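Long-range contacts in single-strand DNA-binding protein (Agrobacterium tumefaciens, PDB 3BTP), which binds single-stranded but not double-stranded DNA, whatever its sequence, and mediates nuclear uptake of the single-stranded T-DNA copies during plant transformation: residues A349-G354 against D366-V371; Q450-I454 against D511-L516. All coordinates share one frame; numbering follows the deposited sequence.

Contact 1 (A349-G354 against D366-V371)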
# COMPACT_ATOMS: atom_id res chain seq x y z
N ALA A 349 -2.58 15.15 -7.98
CA ALA A 349 -2.67 16.14 -6.95
C ALA A 349 -2.08 15.49 -5.69
O ALA A 349 -2.22 14.29 -5.52
CB ALA A 349 -4.12 16.54 -6.75
N THR A 350 -1.52 16.30 -4.80
CA THR A 350 -0.84 15.86 -3.62
C THR A 350 -1.26 16.81 -2.44
O THR A 350 -1.60 17.98 -2.69
CB THR A 350 0.70 15.92 -4.03
OG1 THR A 350 1.26 14.57 -4.28
CG2 THR A 350 1.52 16.75 -3.22
N VAL A 351 -1.25 16.31 -1.18
CA VAL A 351 -1.47 17.18 -0.03
C VAL A 351 -0.30 17.01 0.95
O VAL A 351 0.11 15.85 1.21
CB VAL A 351 -2.87 16.94 0.69
CG1 VAL A 351 -2.98 15.53 1.33
CG2 VAL A 351 -3.11 18.00 1.74
N ASN A 352 0.22 18.15 1.46
CA ASN A 352 1.22 18.15 2.45
C ASN A 352 0.66 17.87 3.87
O ASN A 352 -0.14 18.65 4.38
CB ASN A 352 1.97 19.51 2.46
CG ASN A 352 3.30 19.43 3.25
OD1 ASN A 352 3.77 18.36 3.64
ND2 ASN A 352 3.90 20.55 3.46
N MET A 353 1.07 16.75 4.44
CA MET A 353 0.58 16.20 5.69
C MET A 353 1.67 16.35 6.72
O MET A 353 1.45 16.09 7.89
CB MET A 353 0.20 14.73 5.54
CG MET A 353 -0.97 14.52 4.60
SD MET A 353 -2.02 13.03 4.43
CE MET A 353 -2.41 12.60 6.15
N GLY A 354 2.85 16.78 6.26
CA GLY A 354 3.98 17.12 7.08
C GLY A 354 3.89 18.61 7.36
O GLY A 354 2.81 19.16 7.44
N ASP A 366 8.32 18.21 5.09
CA ASP A 366 7.23 18.06 4.14
C ASP A 366 7.00 16.60 3.78
O ASP A 366 7.94 15.82 3.74
CB ASP A 366 7.44 18.94 2.90
CG ASP A 366 7.33 20.40 3.22
OD1 ASP A 366 6.73 20.74 4.26
OD2 ASP A 366 7.86 21.25 2.47
N ARG A 367 5.72 16.24 3.56
CA ARG A 367 5.38 14.88 3.17
C ARG A 367 4.09 14.99 2.43
O ARG A 367 3.06 15.25 3.05
CB ARG A 367 5.25 13.93 4.40
CG ARG A 367 4.87 12.52 3.96
CD ARG A 367 5.22 11.44 4.95
NE ARG A 367 4.95 10.09 4.36
CZ ARG A 367 4.94 8.93 5.03
NH1 ARG A 367 5.24 8.87 6.32
NH2 ARG A 367 4.75 7.77 4.38
N HIS A 368 4.14 14.83 1.10
CA HIS A 368 3.02 15.11 0.22
C HIS A 368 2.34 13.79 -0.19
O HIS A 368 2.97 12.93 -0.78
CB HIS A 368 3.63 15.78 -1.04
CG HIS A 368 4.21 17.13 -0.76
ND1 HIS A 368 5.55 17.34 -0.52
CD2 HIS A 368 3.62 18.34 -0.67
CE1 HIS A 368 5.77 18.62 -0.31
NE2 HIS A 368 4.62 19.25 -0.41
N VAL A 369 1.07 13.62 0.09
CA VAL A 369 0.49 12.35 -0.09
C VAL A 369 -0.48 12.57 -1.22
O VAL A 369 -1.22 13.58 -1.26
CB VAL A 369 -0.19 11.79 1.23
CG1 VAL A 369 -1.07 10.60 0.95
CG2 VAL A 369 0.89 11.41 2.32
N SER A 370 -0.46 11.64 -2.15
CA SER A 370 -1.42 11.62 -3.25
C SER A 370 -2.86 11.80 -2.76
O SER A 370 -3.32 11.08 -1.88
CB SER A 370 -1.30 10.27 -3.93
OG SER A 370 -2.28 10.15 -4.91
N VAL A 371 -3.59 12.72 -3.35
CA VAL A 371 -4.99 12.94 -3.03
C VAL A 371 -5.95 11.79 -3.38
O VAL A 371 -6.84 11.47 -2.61
CB VAL A 371 -5.47 14.32 -3.70
CG1 VAL A 371 -6.97 14.49 -3.69
CG2 VAL A 371 -4.72 15.58 -3.05
O HOH W 1 -3.74 12.30 -6.81

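Contact 2 (Q450-I454 against D511-L516)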
# COMPACT_ATOMS: atom_id res chain seq x y z
N GLN A 450 9.37 25.65 1.78
CA GLN A 450 9.26 24.32 1.22
C GLN A 450 10.63 23.60 0.98
O GLN A 450 11.64 24.22 0.74
CB GLN A 450 8.32 24.37 0.03
CG GLN A 450 8.91 24.78 -1.22
CD GLN A 450 7.89 25.35 -2.14
OE1 GLN A 450 6.83 25.76 -1.68
NE2 GLN A 450 8.20 25.43 -3.43
N ALA A 451 10.70 22.29 1.18
CA ALA A 451 11.93 21.57 0.83
C ALA A 451 12.45 21.88 -0.62
O ALA A 451 11.66 22.11 -1.57
CB ALA A 451 11.70 20.11 1.00
N ALA A 452 13.77 21.88 -0.78
CA ALA A 452 14.40 22.19 -2.07
C ALA A 452 14.25 21.08 -3.13
O ALA A 452 14.26 21.32 -4.30
CB ALA A 452 15.89 22.53 -1.85
N VAL A 453 14.07 19.85 -2.67
CA VAL A 453 13.93 18.69 -3.53
C VAL A 453 12.85 17.88 -2.88
O VAL A 453 12.78 17.80 -1.65
CB VAL A 453 15.19 17.85 -3.53
CG1 VAL A 453 15.01 16.56 -4.39
CG2 VAL A 453 16.41 18.67 -3.95
N ILE A 454 11.94 17.36 -3.69
CA ILE A 454 11.09 16.28 -3.27
C ILE A 454 11.21 15.04 -4.16
O ILE A 454 11.46 15.14 -5.33
CB ILE A 454 9.62 16.77 -2.98
CG1 ILE A 454 8.91 17.29 -4.21
CG2 ILE A 454 9.63 17.86 -1.86
CD1 ILE A 454 7.54 17.69 -3.88
N ASP A 511 20.96 24.94 -3.29
CA ASP A 511 20.31 24.13 -2.22
C ASP A 511 19.90 22.73 -2.72
O ASP A 511 20.27 21.71 -2.13
CB ASP A 511 19.16 24.90 -1.50
CG ASP A 511 17.99 25.28 -2.41
OD1 ASP A 511 17.90 24.79 -3.54
OD2 ASP A 511 17.12 26.08 -1.98
N ALA A 512 19.24 22.70 -3.89
CA ALA A 512 18.88 21.45 -4.57
C ALA A 512 20.10 20.62 -4.92
O ALA A 512 20.13 19.37 -4.77
CB ALA A 512 18.07 21.78 -5.79
N ALA A 513 21.11 21.32 -5.43
CA ALA A 513 22.33 20.69 -5.95
C ALA A 513 23.09 19.97 -4.84
O ALA A 513 23.45 18.80 -5.04
CB ALA A 513 23.23 21.71 -6.66
N GLN A 514 23.26 20.60 -3.67
CA GLN A 514 23.90 19.89 -2.55
C GLN A 514 23.13 18.74 -1.88
O GLN A 514 23.76 17.85 -1.31
CB GLN A 514 24.55 20.83 -1.51
CG GLN A 514 23.67 21.63 -0.55
CD GLN A 514 24.48 22.79 0.13
OE1 GLN A 514 25.61 23.13 -0.29
NE2 GLN A 514 23.89 23.42 1.16
N LEU A 515 21.79 18.71 -1.98
CA LEU A 515 21.04 17.59 -1.43
C LEU A 515 21.20 16.39 -2.32
O LEU A 515 21.14 15.25 -1.84
CB LEU A 515 19.55 17.93 -1.33
CG LEU A 515 19.03 18.72 -0.14
CD1 LEU A 515 17.62 19.17 -0.43
CD2 LEU A 515 19.05 17.87 1.15
N LEU A 516 21.35 16.64 -3.62
CA LEU A 516 21.55 15.56 -4.59
C LEU A 516 23.02 15.13 -4.81
O LEU A 516 23.29 14.20 -5.58
CB LEU A 516 20.85 15.87 -5.91
CG LEU A 516 19.34 16.05 -5.80
CD1 LEU A 516 18.83 16.52 -7.11
CD2 LEU A 516 18.63 14.77 -5.36

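Contact 1 (A349-G354 against D366-V371)
Val351 and Val369 form the hydrogen-bonded pair of an antiparallel ladder between strands 349-352 and 367-370, neighbours in the closed eight-stranded barrel, flanked by the non-hydrogen-bonded pairs Thr350-Ser370 and Asn352-His368, with the strand axes 140° apart. Both bonds of the valine pair measure 2.7 Å, Val351 N to Val369 O and Val369 N to Val351 O. The pairing runs past each strand end: Val371 N gives its hydrogen to Ala349 O, which also accepts from a water that touches Ser370 OG, and Met353 N meets Arg367 O at 2.9 Å, almost straight. Ser370 is the N-cap of helix 371-377.

Asn352 carries most of the side-chain chemistry. With CG anti to the backbone N (chi1 -165°), its amide swings across to the 366-367 end of the neighbouring strand. Asn352 OD1 takes the N-H of Arg367 at 2.9 Å, tilted from the carbonyl plane, and from the opposite face the N-H of Gly354 at 3.2 Å, closing an Asx turn. Asn352 ND2 donates, close to its own amide plane, to Asp366 OD1 at 2.9 Å; the carboxylate stands nearly perpendicular to the amide and is met from above its plane. The same amide lies stacked on the His368 ring, OD1 over the ring centre and the planes 25° apart.

On the face that carries Val351 and Val369, Val369 CB is 3.9 Å from Met353 SD, which reaches in from just past the strand. A chain of another protein packs here, and its acidic side chain salt-bridges Arg367 NH2.

The Asn352 amide is gripped at both ends, which limits its rotation. Asp366 OD2 pairs with Arg355, so the aspartate is probably held ionised, which would strengthen its grip on the amide N-H.

Contact 2 (Q450-I454 against D511-L516)
Helix 510-515, the last in the model, lies against the barrel sheet here, laying alanine and leucine side chains over the beginning of strand 453-456. Val453 is at the middle of the contact. Its CG1 is anti to the backbone N (chi1 177°), which spreads the two methyls over different residues. Val453 CG2 reaches the helix, 3.8 Å from Ala512 CA, and stands equally close to Leu515 CD1; the leucine and valine side chains lie side by side, pointing opposite ways. Val453 CG1 meets Leu516 CD2 at 4.2 Å, the two side chains crossing at a slant.

One residue earlier, Ala452 turns its methyl toward the helix. Ala452 CB is 3.5 Å from Asp511 OD1 and 4.0 Å from Leu515 CD1, so this small side chain fits between a carboxylate and a leucine methyl. The CG of Asp511 sits between its own backbone N and carbonyl carbon (chi1 62°), a setting that turns the face of the carboxylate to the Ala452 methyl. Its charge is met elsewhere: Asp511 OD2 makes salt bridges with both Arg485 and Arg491, which probably keep it ionised. The other touching side chains are aliphatic, and the leucines lie at the exposed margin of the interface.

On the sheet side, Ala452 and Ile454 are backbone-bonded to Ala483 and Leu481 of strand 480-485. The helix spans this same pair of strands, for Ala512 also rests on Ile482 and Leu516 on Val480, while on the strand side Val453 touches Val480 and Val464.

Both contacts belong to the same eight-stranded antiparallel barrel, their centres about 17 Å apart. Along the chain they come in series: contact 1 pairs the barrel's first two strands, and contact 2 later brings helix 510-515, the last in the model, against strand 453-456. Strand 460-462 lies between 367-370 and 453-456 in the sheet, yet the contacts still touch. Asp366 OD2 is 3.3 Å from Ala451 N, a probable hydrogen bond, and His368 packs on Ile454. Residues entering the two strands are thus tied together, so parts of the VirE2 chain some 80 or more residues apart are joined in one barrel, with that last modelled helix on its outside.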